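Local coordinates for ferric vibriobactin ABC transporter, periplasmic ferric vibriobactin-binding protein (Vibrio cholerae, PDB 3R5T) that binds the iron-loaded siderophore vibriobactin in the periplasm and probably delivers it to its ABC transporter for uptake, at residues Y170-K181 against H211-L222; N3-N11 against Q129-E137. All blocks are in the same frame, centred on the assembly; numbering follows the deposited sequence.

Interaction 1 of 2, residues Y170-K181 against H211-L222; sequences YHGPGVVNAVAK and HRDFLRIHYEHL. With VBN ((4S,5R)-N-{3-[(2,3-dihydroxybenzoyl)amino]propyl}-2-(2,3-dihydroxyphenyl)-N-[3-({[(4S,5R)-2-(2,3-dihydroxyphenyl)-5-met hyl-4,5-dihydro-1,3-oxazol-4-yl]carbonyl}amino)propyl]-5-methyl-4,5-dihydro-1,3-oxazole-4-carboxamide), chain B.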
loop_
_atom_site.group_PDB
_atom_site.type_symbol
_atom_site.label_atom_id
_atom_site.label_comp_id
_atom_site.label_asym_id
_atom_site.label_seq_id
_atom_site.Cartn_x
_atom_site.Cartn_y
_atom_site.Cartn_z
ATOM N N TYR A 170 -8.153 10.251 7.805
ATOM C CA TYR A 170 -8.835 11.387 8.430
ATOM C C TYR A 170 -8.160 12.713 8.168
ATOM O O TYR A 170 -6.946 12.844 8.339
ATOM C CB TYR A 170 -8.916 11.147 9.935
ATOM C CG TYR A 170 -9.575 12.243 10.740
ATOM C CD1 TYR A 170 -10.954 12.444 10.693
ATOM C CD2 TYR A 170 -8.830 13.043 11.607
ATOM C CE1 TYR A 170 -11.568 13.424 11.467
ATOM C CE2 TYR A 170 -9.441 14.035 12.385
ATOM C CZ TYR A 170 -10.799 14.230 12.300
ATOM O OH TYR A 170 -11.398 15.209 13.078
ATOM N N HIS A 171 -8.961 13.688 7.760
ATOM C CA HIS A 171 -8.472 15.046 7.530
ATOM C C HIS A 171 -9.321 16.115 8.191
ATOM O O HIS A 171 -9.092 17.289 7.963
ATOM C CB HIS A 171 -8.344 15.337 6.041
ATOM C CG HIS A 171 -7.373 14.442 5.351
ATOM N ND1 HIS A 171 -6.010 14.564 5.507
ATOM C CD2 HIS A 171 -7.567 13.379 4.537
ATOM C CE1 HIS A 171 -5.404 13.620 4.808
ATOM N NE2 HIS A 171 -6.326 12.889 4.211
ATOM N N GLY A 172 -10.303 15.711 8.987
ATOM C CA GLY A 172 -11.091 16.646 9.770
ATOM C C GLY A 172 -12.301 17.228 9.069
ATOM O O GLY A 172 -12.602 16.875 7.934
ATOM N N PRO A 173 -12.994 18.152 9.748
ATOM C CA PRO A 173 -14.223 18.763 9.226
ATOM C C PRO A 173 -14.004 19.552 7.937
ATOM O O PRO A 173 -12.913 20.076 7.704
ATOM C CB PRO A 173 -14.642 19.757 10.324
ATOM C CG PRO A 173 -13.693 19.606 11.446
ATOM C CD PRO A 173 -12.602 18.664 11.077
ATOM N N GLY A 174 -15.048 19.640 7.122
ATOM C CA GLY A 174 -15.054 20.532 5.973
ATOM C C GLY A 174 -14.146 20.089 4.844
ATOM O O GLY A 174 -13.873 20.859 3.919
ATOM N N VAL A 175 -13.679 18.849 4.919
ATOM C CA VAL A 175 -12.761 18.275 3.936
ATOM C C VAL A 175 -13.254 16.882 3.575
ATOM O O VAL A 175 -13.865 16.209 4.407
ATOM C CB VAL A 175 -11.330 18.153 4.520
ATOM C CG1 VAL A 175 -10.400 17.384 3.576
ATOM C CG2 VAL A 175 -10.768 19.536 4.814
ATOM N N VAL A 176 -12.969 16.451 2.353
ATOM C CA VAL A 176 -13.288 15.090 1.965
ATOM C C VAL A 176 -12.361 14.151 2.731
ATOM O O VAL A 176 -11.144 14.323 2.724
ATOM C CB VAL A 176 -13.139 14.892 0.435
ATOM C CG1 VAL A 176 -13.075 13.398 0.082
ATOM C CG2 VAL A 176 -14.282 15.598 -0.292
ATOM N N ASN A 177 -12.939 13.157 3.407
ATOM C CA ASN A 177 -12.174 12.148 4.130
ATOM C C ASN A 177 -12.279 10.829 3.369
ATOM O O ASN A 177 -12.917 10.762 2.314
ATOM C CB ASN A 177 -12.732 11.978 5.551
ATOM C CG ASN A 177 -12.355 13.140 6.489
ATOM O OD1 ASN A 177 -11.637 12.931 7.473
ATOM N ND2 ASN A 177 -12.823 14.365 6.186
ATOM N N ALA A 178 -11.715 9.754 3.896
ATOM C CA ALA A 178 -11.794 8.498 3.145
ATOM C C ALA A 178 -11.830 7.275 4.037
ATOM O O ALA A 178 -11.319 7.297 5.160
ATOM C CB ALA A 178 -10.659 8.393 2.126
ATOM N N VAL A 179 -12.448 6.207 3.528
ATOM C CA VAL A 179 -12.610 4.981 4.295
ATOM C C VAL A 179 -12.227 3.767 3.441
ATOM O O VAL A 179 -12.681 3.626 2.305
ATOM C CB VAL A 179 -14.067 4.831 4.787
ATOM C CG1 VAL A 179 -14.236 3.550 5.602
ATOM C CG2 VAL A 179 -14.511 6.058 5.601
ATOM N N ALA A 180 -11.424 2.875 4.003
ATOM C CA ALA A 180 -10.939 1.720 3.229
ATOM C C ALA A 180 -12.041 0.789 2.735
ATOM O O ALA A 180 -13.002 0.496 3.453
ATOM C CB ALA A 180 -9.885 0.893 4.027
ATOM N N LYS A 181 -11.864 0.304 1.508
ATOM C CA LYS A 181 -12.796 -0.624 0.872
ATOM C C LYS A 181 -12.253 -2.044 0.947
ATOM O O LYS A 181 -11.057 -2.250 1.175
ATOM C CB LYS A 181 -13.048 -0.203 -0.584
ATOM C CG LYS A 181 -13.796 1.127 -0.696
ATOM C CD LYS A 181 -13.857 1.648 -2.123
ATOM C CE LYS A 181 -14.409 0.608 -3.069
ATOM N NZ LYS A 181 -14.745 1.228 -4.378
ATOM N N HIS A 211 -12.636 5.361 -6.999
ATOM C CA HIS A 211 -11.469 4.782 -6.351
ATOM C C HIS A 211 -11.800 3.408 -5.803
ATOM O O HIS A 211 -12.876 3.205 -5.229
ATOM C CB HIS A 211 -11.005 5.652 -5.190
ATOM C CG HIS A 211 -10.540 7.009 -5.596
ATOM N ND1 HIS A 211 -9.271 7.250 -6.080
ATOM C CD2 HIS A 211 -11.163 8.206 -5.542
ATOM C CE1 HIS A 211 -9.138 8.548 -6.309
ATOM N NE2 HIS A 211 -10.274 9.146 -5.999
ATOM N N ARG A 212 -10.858 2.483 -5.948
ATOM C CA ARG A 212 -11.068 1.104 -5.520
ATOM C C ARG A 212 -10.452 0.815 -4.151
ATOM O O ARG A 212 -10.820 -0.180 -3.507
ATOM C CB ARG A 212 -10.517 0.156 -6.581
ATOM C CG ARG A 212 -11.322 0.222 -7.871
ATOM C CD ARG A 212 -10.698 -0.579 -9.010
ATOM N NE ARG A 212 -9.525 0.086 -9.573
ATOM C CZ ARG A 212 -9.577 1.149 -10.372
ATOM N NH1 ARG A 212 -10.744 1.684 -10.700
ATOM N NH2 ARG A 212 -8.460 1.678 -10.846
ATOM N N ASP A 213 -9.530 1.673 -3.713
ATOM C CA ASP A 213 -8.808 1.465 -2.455
ATOM C C ASP A 213 -9.536 2.048 -1.240
ATOM O O ASP A 213 -9.913 1.317 -0.311
ATOM C CB ASP A 213 -7.339 1.971 -2.549
ATOM C CG ASP A 213 -7.192 3.459 -2.947
ATOM O OD1 ASP A 213 -8.107 4.056 -3.548
ATOM O OD2 ASP A 213 -6.109 4.018 -2.671
ATOM N N PHE A 214 -9.721 3.367 -1.261
ATOM C CA PHE A 214 -10.488 4.049 -0.228
ATOM C C PHE A 214 -11.616 4.810 -0.892
ATOM O O PHE A 214 -11.401 5.489 -1.903
ATOM C CB PHE A 214 -9.613 5.054 0.544
ATOM C CG PHE A 214 -8.687 4.424 1.562
ATOM C CD1 PHE A 214 -8.871 4.642 2.916
ATOM C CD2 PHE A 214 -7.635 3.617 1.156
ATOM C CE1 PHE A 214 -8.008 4.068 3.848
ATOM C CE2 PHE A 214 -6.778 3.036 2.089
ATOM C CZ PHE A 214 -6.982 3.256 3.436
ATOM N N LEU A 215 -12.807 4.736 -0.304
ATOM C CA LEU A 215 -13.938 5.522 -0.774
ATOM C C LEU A 215 -13.742 6.927 -0.227
ATOM O O LEU A 215 -13.646 7.113 0.997
ATOM C CB LEU A 215 -15.271 4.953 -0.255
ATOM C CG LEU A 215 -16.527 5.566 -0.885
ATOM C CD1 LEU A 215 -16.619 5.197 -2.347
ATOM C CD2 LEU A 215 -17.779 5.083 -0.175
ATOM N N ARG A 216 -13.676 7.916 -1.121
ATOM C CA ARG A 216 -13.619 9.311 -0.713
ATOM C C ARG A 216 -15.038 9.791 -0.427
ATOM O O ARG A 216 -15.942 9.570 -1.236
ATOM C CB ARG A 216 -12.962 10.155 -1.803
ATOM C CG ARG A 216 -11.455 10.198 -1.724
ATOM C CD ARG A 216 -10.802 8.851 -1.892
ATOM N NE ARG A 216 -9.410 9.054 -2.282
ATOM C CZ ARG A 216 -8.575 8.092 -2.642
ATOM N NH1 ARG A 216 -8.955 6.818 -2.618
ATOM N NH2 ARG A 216 -7.331 8.413 -2.990
ATOM N N ILE A 217 -15.229 10.446 0.721
ATOM C CA ILE A 217 -16.570 10.785 1.197
ATOM C C ILE A 217 -16.622 12.190 1.826
ATOM O O ILE A 217 -15.632 12.660 2.384
ATOM C CB ILE A 217 -17.067 9.739 2.244
ATOM C CG1 ILE A 217 -16.212 9.815 3.514
ATOM C CG2 ILE A 217 -17.071 8.317 1.650
ATOM C CD1 ILE A 217 -16.691 8.941 4.650
ATOM N N HIS A 218 -17.784 12.843 1.764
ATOM C CA HIS A 218 -17.987 14.051 2.557
ATOM C C HIS A 218 -17.780 13.709 4.029
ATOM O O HIS A 218 -18.130 12.607 4.484
ATOM C CB HIS A 218 -19.378 14.639 2.359
ATOM C CG HIS A 218 -19.633 15.152 0.978
ATOM N ND1 HIS A 218 -20.903 15.396 0.502
ATOM C CD2 HIS A 218 -18.787 15.469 -0.029
ATOM C CE1 HIS A 218 -20.829 15.844 -0.738
ATOM N NE2 HIS A 218 -19.557 15.893 -1.086
ATOM N N TYR A 219 -17.203 14.664 4.754
ATOM C CA TYR A 219 -16.880 14.522 6.165
ATOM C C TYR A 219 -18.035 13.975 6.996
ATOM O O TYR A 219 -17.830 13.100 7.838
ATOM C CB TYR A 219 -16.476 15.887 6.710
ATOM C CG TYR A 219 -16.337 15.967 8.212
ATOM C CD1 TYR A 219 -17.255 16.681 8.970
ATOM C CD2 TYR A 219 -15.294 15.333 8.872
ATOM C CE1 TYR A 219 -17.132 16.788 10.338
ATOM C CE2 TYR A 219 -15.166 15.419 10.253
ATOM C CZ TYR A 219 -16.097 16.138 10.975
ATOM O OH TYR A 219 -15.983 16.261 12.334
ATOM N N GLU A 220 -19.233 14.499 6.763
ATOM C CA GLU A 220 -20.410 14.121 7.555
ATOM C C GLU A 220 -20.660 12.614 7.589
ATOM O O GLU A 220 -21.205 12.090 8.563
ATOM C CB GLU A 220 -21.684 14.822 7.053
ATOM C CG GLU A 220 -21.754 16.298 7.373
ATOM C CD GLU A 220 -20.680 17.080 6.660
ATOM O OE1 GLU A 220 -20.389 16.738 5.490
ATOM O OE2 GLU A 220 -20.133 18.027 7.272
ATOM N N HIS A 221 -20.298 11.910 6.521
ATOM C CA HIS A 221 -20.530 10.464 6.488
ATOM C C HIS A 221 -19.742 9.697 7.550
ATOM O O HIS A 221 -20.114 8.567 7.894
ATOM C CB HIS A 221 -20.250 9.876 5.101
ATOM C CG HIS A 221 -21.248 10.272 4.055
ATOM N ND1 HIS A 221 -22.583 9.938 4.128
ATOM C CD2 HIS A 221 -21.095 10.958 2.897
ATOM C CE1 HIS A 221 -23.213 10.410 3.065
ATOM N NE2 HIS A 221 -22.332 11.035 2.303
ATOM N N LEU A 222 -18.642 10.273 8.034
ATOM C CA LEU A 222 -17.887 9.640 9.115
ATOM C C LEU A 222 -18.760 9.355 10.326
ATOM O O LEU A 222 -18.550 8.360 11.031
ATOM C CB LEU A 222 -16.692 10.503 9.546
ATOM C CG LEU A 222 -15.491 10.616 8.598
ATOM C CD1 LEU A 222 -14.477 11.564 9.209
ATOM C CD2 LEU A 222 -14.860 9.245 8.314
HETATM C C VBN B . -4.245 13.423 -1.761
HETATM N N VBN B . -3.404 11.811 -3.526
HETATM O O VBN B . -5.383 13.233 -2.039
HETATM C CA VBN B . -3.116 12.945 -2.664
HETATM C CB VBN B . -2.638 14.015 -3.716
HETATM C CAB VBN B . 2.912 10.546 2.072
HETATM O OAC VBN B . -6.865 10.796 2.336
HETATM O OAD VBN B . 0.798 13.775 -0.397
HETATM O OAF VBN B . -3.980 7.891 -2.075
HETATM O OAG VBN B . -5.968 8.195 -6.314
HETATM O OAH VBN B . -2.061 8.862 -4.225
HETATM O OAI VBN B . -4.502 10.313 -1.104
HETATM O OAJ VBN B . -4.774 9.674 -4.369
HETATM O OAK VBN B . -1.486 10.227 -1.949
HETATM C CAL VBN B . -6.193 6.962 0.793
HETATM C CAM VBN B . -5.108 11.337 -8.122
HETATM C CAN VBN B . 1.595 8.270 -3.915
HETATM C CAO VBN B . -5.353 6.817 -0.362
HETATM C CAP VBN B . -5.596 10.023 -7.875
HETATM C CAQ VBN B . 0.260 8.180 -4.428
HETATM C CAR VBN B . -6.487 8.270 1.326
HETATM C CAS VBN B . -4.522 12.088 -7.093
HETATM C CAT VBN B . 1.876 9.047 -2.762
HETATM C CAU VBN B . -5.603 14.278 1.238
HETATM C CAV VBN B . -2.251 15.236 1.041
HETATM C CAW VBN B . -6.647 13.202 0.894
HETATM C CAX VBN B . -0.769 15.294 1.481
HETATM C CAY VBN B . -4.979 15.000 0.043
HETATM C CAZ VBN B . -2.492 14.587 -0.333
HETATM N NBB VBN B . -6.134 11.905 0.459
HETATM N NBC VBN B . -0.238 13.951 1.701
HETATM N NBD VBN B . 0.121 10.878 0.010
HETATM O OBF VBN B . 2.406 10.561 -0.401
HETATM C CBG VBN B . -6.334 10.735 1.283
HETATM C CBH VBN B . 0.525 13.267 0.653
HETATM C CBJ VBN B . -3.963 12.393 -4.718
HETATM C CBK VBN B . -4.809 7.981 -0.979
HETATM C CBL VBN B . -5.500 9.467 -6.586
HETATM C CBM VBN B . -0.754 8.869 -3.768
HETATM C CBN VBN B . -5.088 9.221 -0.483
HETATM C CBO VBN B . -4.941 10.193 -5.616
HETATM C CBP VBN B . -0.476 9.618 -2.656
HETATM C CBQ VBN B . -5.963 9.367 0.723
HETATM C CBR VBN B . -4.412 11.540 -5.879
HETATM C CBS VBN B . 0.886 9.692 -2.119
HETATM C CBU VBN B . 2.351 11.313 0.887
HETATM C CBW VBN B . 1.133 10.622 -0.966
HETATM C CBX VBN B . 0.816 11.796 0.923
HETATM N NBY VBN B . -3.894 14.293 -0.644
HETATM O OG1 VBN B . -3.410 13.671 -4.948
HETATM C CG2 VBN B . -1.147 14.281 -3.849
HETATM O O HOH W 1 -17.896 19.645 7.344
HETATM O O HOH W 2 -16.972 17.337 3.419
#
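Strands 177-180 and 214-217 form an antiparallel pair at one edge of the mixed sheet beside the vibriobactin pocket. N177 pairs with I217 and V179 with L215 as hydrogen-bonded pairs. A178 with R216 and A180 with F214 are the non-hydrogen-bonded pairs. The ladder continues past the strand end, where K181 N donates to D213 O. The K181 side chain bends at chi3 (53°), and its NZ donates to H211 O at 2.9 Å in the carbonyl plane.

One face of the pair, with A178, A180, F214 and R216, looks to the siderophore. The F214 ring lies between A180, which packs on one face, and VBN CAL on the other. A180 CB is 3.9 Å from the centroid of the F214 ring, a CH-pi contact. R216 NH1 donates in its guanidinium plane to F214 O and to D213 OD1, the latter a 3.0 Å salt bridge. F214 N reaches D213 OD1 from the same side of the carboxylate plane. These bonds fix the turn of the R216 guanidinium, which lies between H211 on one face and the ligand on the other. H171 NE2 donates to VBN OAC at 2.9 Å.

On the other face V179 CG2 meets I217 CD1 at 3.7 Å. At the far end N177 ties the type II beta turn G172-V175. N177 OD1 accepts from H171 N, and N177 ND2 donates to G172 O at 3.1 Å. Y219, with CG anti to the backbone N (chi1 170°), sets its ring face against this turn. P173 CA sits 3.4 Å from the Y219 ring centroid, 2° off the normal.

Interaction 2 of 2, residues N3-N11 against Q129-E137; sequences NVWPRTFQN and QLGLATGLE. With EDO (1,2-ethanediol), chain E; MOH (methanol), chain D.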
loop_
_atom_site.group_PDB
_atom_site.type_symbol
_atom_site.label_atom_id
_atom_site.label_comp_id
_atom_site.label_asym_id
_atom_site.label_seq_id
_atom_site.Cartn_x
_atom_site.Cartn_y
_atom_site.Cartn_z
ATOM N N ASN A 3 12.381 -20.820 -17.411
ATOM C CA ASN A 3 12.067 -19.394 -17.430
ATOM C C ASN A 3 12.207 -18.765 -18.816
ATOM O O ASN A 3 13.306 -18.441 -19.263
ATOM C CB ASN A 3 12.912 -18.647 -16.400
ATOM C CG ASN A 3 14.278 -19.269 -16.202
ATOM O OD1 ASN A 3 14.610 -19.727 -15.106
ATOM N ND2 ASN A 3 15.076 -19.294 -17.264
ATOM N N VAL A 4 11.075 -18.582 -19.481
ATOM C CA VAL A 4 11.062 -18.196 -20.886
ATOM C C VAL A 4 11.070 -16.689 -21.080
ATOM O O VAL A 4 10.327 -15.966 -20.419
ATOM C CB VAL A 4 9.841 -18.782 -21.617
ATOM C CG1 VAL A 4 9.792 -18.288 -23.054
ATOM C CG2 VAL A 4 9.876 -20.310 -21.579
ATOM N N TRP A 5 11.936 -16.237 -21.987
ATOM C CA TRP A 5 11.993 -14.858 -22.446
ATOM C C TRP A 5 12.202 -14.942 -23.940
ATOM O O TRP A 5 12.923 -15.819 -24.402
ATOM C CB TRP A 5 13.164 -14.120 -21.792
ATOM C CG TRP A 5 13.032 -14.124 -20.315
ATOM C CD1 TRP A 5 13.522 -15.062 -19.457
ATOM C CD2 TRP A 5 12.297 -13.188 -19.521
ATOM N NE1 TRP A 5 13.147 -14.765 -18.171
ATOM C CE2 TRP A 5 12.408 -13.608 -18.181
ATOM C CE3 TRP A 5 11.564 -12.033 -19.812
ATOM C CZ2 TRP A 5 11.806 -12.922 -17.133
ATOM C CZ3 TRP A 5 10.977 -11.334 -18.762
ATOM C CH2 TRP A 5 11.105 -11.785 -17.438
ATOM N N PRO A 6 11.563 -14.048 -24.706
ATOM C CA PRO A 6 10.627 -12.998 -24.284
ATOM C C PRO A 6 9.358 -13.546 -23.629
ATOM O O PRO A 6 9.023 -14.717 -23.776
ATOM C CB PRO A 6 10.263 -12.311 -25.606
ATOM C CG PRO A 6 11.424 -12.594 -26.513
ATOM C CD PRO A 6 11.860 -13.971 -26.147
ATOM N N ARG A 7 8.662 -12.687 -22.897
ATOM C CA ARG A 7 7.340 -13.013 -22.384
ATOM C C ARG A 7 6.440 -11.787 -22.486
ATOM O O ARG A 7 6.920 -10.646 -22.583
ATOM C CB ARG A 7 7.411 -13.514 -20.939
ATOM C CG ARG A 7 7.979 -12.504 -19.965
ATOM C CD ARG A 7 8.048 -13.052 -18.541
ATOM N NE ARG A 7 8.907 -14.227 -18.425
ATOM C CZ ARG A 7 9.096 -14.906 -17.294
ATOM N NH1 ARG A 7 8.481 -14.525 -16.172
ATOM N NH2 ARG A 7 9.887 -15.973 -17.277
ATOM N N THR A 8 5.138 -12.027 -22.475
ATOM C CA THR A 8 4.145 -10.973 -22.584
ATOM C C THR A 8 3.551 -10.705 -21.217
ATOM O O THR A 8 3.222 -11.628 -20.483
ATOM C CB THR A 8 3.013 -11.377 -23.531
ATOM O OG1 THR A 8 3.526 -11.495 -24.861
ATOM C CG2 THR A 8 1.888 -10.346 -23.505
ATOM N N PHE A 9 3.448 -9.423 -20.885
ATOM C CA PHE A 9 2.856 -8.970 -19.639
ATOM C C PHE A 9 1.537 -8.271 -19.948
ATOM O O PHE A 9 1.485 -7.384 -20.822
ATOM C CB PHE A 9 3.812 -7.999 -18.927
ATOM C CG PHE A 9 3.300 -7.515 -17.598
ATOM C CD1 PHE A 9 3.541 -8.247 -16.442
ATOM C CD2 PHE A 9 2.559 -6.339 -17.508
ATOM C CE1 PHE A 9 3.066 -7.800 -15.211
ATOM C CE2 PHE A 9 2.076 -5.898 -16.288
ATOM C CZ PHE A 9 2.322 -6.638 -15.134
ATOM N N GLN A 10 0.485 -8.647 -19.229
ATOM C CA GLN A 10 -0.814 -8.009 -19.377
ATOM C C GLN A 10 -0.940 -6.796 -18.467
ATOM O O GLN A 10 -0.923 -6.909 -17.235
ATOM C CB GLN A 10 -1.940 -9.014 -19.110
ATOM C CG GLN A 10 -2.012 -10.137 -20.151
ATOM C CD GLN A 10 -3.075 -11.169 -19.829
ATOM O OE1 GLN A 10 -3.255 -11.551 -18.671
ATOM N NE2 GLN A 10 -3.780 -11.637 -20.856
ATOM N N ASN A 11 -1.035 -5.622 -19.093
ATOM C CA ASN A 11 -1.143 -4.345 -18.382
ATOM C C ASN A 11 -2.554 -4.078 -17.886
ATOM O O ASN A 11 -3.524 -4.635 -18.408
ATOM C CB ASN A 11 -0.693 -3.205 -19.299
ATOM C CG ASN A 11 0.762 -3.319 -19.696
ATOM O OD1 ASN A 11 1.636 -3.488 -18.846
ATOM N ND2 ASN A 11 1.032 -3.245 -20.989
ATOM N N GLN A 129 2.315 -10.292 -9.388
ATOM C CA GLN A 129 2.216 -9.709 -10.708
ATOM C C GLN A 129 3.606 -9.256 -11.163
ATOM O O GLN A 129 4.022 -9.516 -12.303
ATOM C CB GLN A 129 1.246 -8.540 -10.665
ATOM C CG GLN A 129 1.075 -7.857 -11.988
ATOM C CD GLN A 129 -0.083 -6.904 -11.960
ATOM O OE1 GLN A 129 -0.309 -6.207 -10.965
ATOM N NE2 GLN A 129 -0.829 -6.858 -13.057
ATOM N N LEU A 130 4.328 -8.588 -10.271
ATOM C CA LEU A 130 5.675 -8.106 -10.573
ATOM C C LEU A 130 6.674 -9.252 -10.683
ATOM O O LEU A 130 7.624 -9.168 -11.467
ATOM C CB LEU A 130 6.132 -7.091 -9.526
ATOM C CG LEU A 130 5.293 -5.814 -9.528
ATOM C CD1 LEU A 130 5.672 -4.919 -8.343
ATOM C CD2 LEU A 130 5.399 -5.080 -10.870
ATOM N N GLY A 131 6.450 -10.334 -9.930
ATOM C CA GLY A 131 7.284 -11.522 -10.050
ATOM C C GLY A 131 7.232 -12.065 -11.463
ATOM O O GLY A 131 8.254 -12.451 -12.026
ATOM N N LEU A 132 6.037 -12.101 -12.043
ATOM C CA LEU A 132 5.863 -12.600 -13.410
ATOM C C LEU A 132 6.500 -11.673 -14.451
ATOM O O LEU A 132 6.954 -12.139 -15.492
ATOM C CB LEU A 132 4.374 -12.843 -13.713
ATOM C CG LEU A 132 3.738 -13.949 -12.862
ATOM C CD1 LEU A 132 2.215 -13.810 -12.770
ATOM C CD2 LEU A 132 4.107 -15.321 -13.409
ATOM N N ALA A 133 6.564 -10.376 -14.165
ATOM C CA ALA A 133 7.195 -9.444 -15.087
ATOM C C ALA A 133 8.721 -9.526 -15.033
ATOM O O ALA A 133 9.401 -9.201 -16.005
ATOM C CB ALA A 133 6.737 -7.996 -14.810
ATOM N N THR A 134 9.262 -9.958 -13.898
ATOM C CA THR A 134 10.704 -9.848 -13.673
ATOM C C THR A 134 11.414 -11.201 -13.604
ATOM O O THR A 134 12.640 -11.258 -13.436
ATOM C CB THR A 134 10.989 -9.094 -12.371
ATOM O OG1 THR A 134 10.327 -9.758 -11.285
ATOM C CG2 THR A 134 10.461 -7.670 -12.453
ATOM N N GLY A 135 10.655 -12.290 -13.711
ATOM C CA GLY A 135 11.220 -13.623 -13.600
ATOM C C GLY A 135 11.623 -13.937 -12.178
ATOM O O GLY A 135 12.527 -14.744 -11.943
ATOM N N LEU A 136 10.937 -13.315 -11.224
ATOM C CA LEU A 136 11.280 -13.487 -9.822
ATOM C C LEU A 136 10.162 -14.226 -9.086
ATOM O O LEU A 136 9.886 -13.974 -7.912
ATOM C CB LEU A 136 11.604 -12.141 -9.169
ATOM C CG LEU A 136 12.829 -11.439 -9.770
ATOM C CD1 LEU A 136 13.031 -10.038 -9.173
ATOM C CD2 LEU A 136 14.070 -12.293 -9.560
ATOM N N GLU A 137 9.532 -15.157 -9.785
ATOM C CA GLU A 137 8.439 -15.944 -9.201
ATOM C C GLU A 137 8.879 -16.715 -7.952
ATOM O O GLU A 137 8.126 -16.810 -6.976
ATOM C CB GLU A 137 7.828 -16.887 -10.248
ATOM C CG GLU A 137 7.286 -16.150 -11.475
ATOM C CD GLU A 137 8.288 -16.052 -12.634
ATOM O OE1 GLU A 137 9.512 -16.161 -12.402
ATOM O OE2 GLU A 137 7.832 -15.856 -13.782
HETATM C C1 EDO E . 2.394 -11.885 -16.577
HETATM O O1 EDO E . 3.452 -11.819 -17.552
HETATM C C2 EDO E . 1.327 -10.828 -16.875
HETATM O O2 EDO E . 0.553 -11.196 -18.020
HETATM C C MOH D . -3.305 -4.419 -12.751
HETATM O O MOH D . -2.340 -4.545 -11.710
HETATM O O HOH W 3 10.778 -17.046 -14.680
HETATM O O HOH W 4 -0.408 -8.850 -15.199
#
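R7 NH1 donates to two acceptors of segment 129-137. R7 NH1 reaches L132 O, near the end of helix 123-134, at 2.9 Å. R7 NH1 also meets E137 OE2 at 2.8 Å, a salt bridge on the syn side of the carboxylate. The two flat groups are turned 49° against each other. Water 3 joins R7 NH2 to E137 OE1.

The other edge of the guanidinium folds back on its own segment. R7 NE and R7 NH2 both donate to V4 O, with NE at 3.0 Å. These bonds lie close to the guanidinium plane and fix its rotation. A bend at chi3 (61°) turns the group over W5, and W5 CZ2 lies 3.3 Å from the R7 guanidinium plane, over its centre. The indole edge meets the helix end, with W5 CH2 3.4 Å from A133 O. That carbonyl is buried and has no hydrogen-bond partner in the model. G135, with positive phi, leaves the helix here, and its CA packs against W5 CZ2.

Further along, the F9 ring packs on A133, F9 CD1 to A133 CB at 3.6 Å. Its edge faces Q129 O, and F9 CZ touches Q129 CG at 3.6 Å. Water 4 links Q10 O to Q129 NE2.

Strand 7-10 pairs with strand 16-19 in a two-stranded antiparallel sheet. The 7-10 strand runs nearly antiparallel to helix segment 129-134 (154° between their directions). F9 and A133 both pack on I114 of strand 113-116, an outermost strand of the parallel sheet.

In the fold
Interaction 1 is a strand pair of the mixed sheet; interaction 2 sets a strand against a helix beside the parallel sheet. They lie on opposite sides of the chain's centre. Their centres are 36 Å apart, their nearest atoms about 11 Å, and they do not touch. Interaction 1 lines the siderophore pocket. It supplies H171, H211, D213, F214 and R216, and the R216 side chain is about 4 Å from the bound ferric ion. Interaction 2 holds none of these pocket residues. D117, just past strand 113-116, lies near both: it forms a salt bridge with R212 of interaction 1, while its N binds a methanol, probably from the crystallisation liquor, that Q129 also holds.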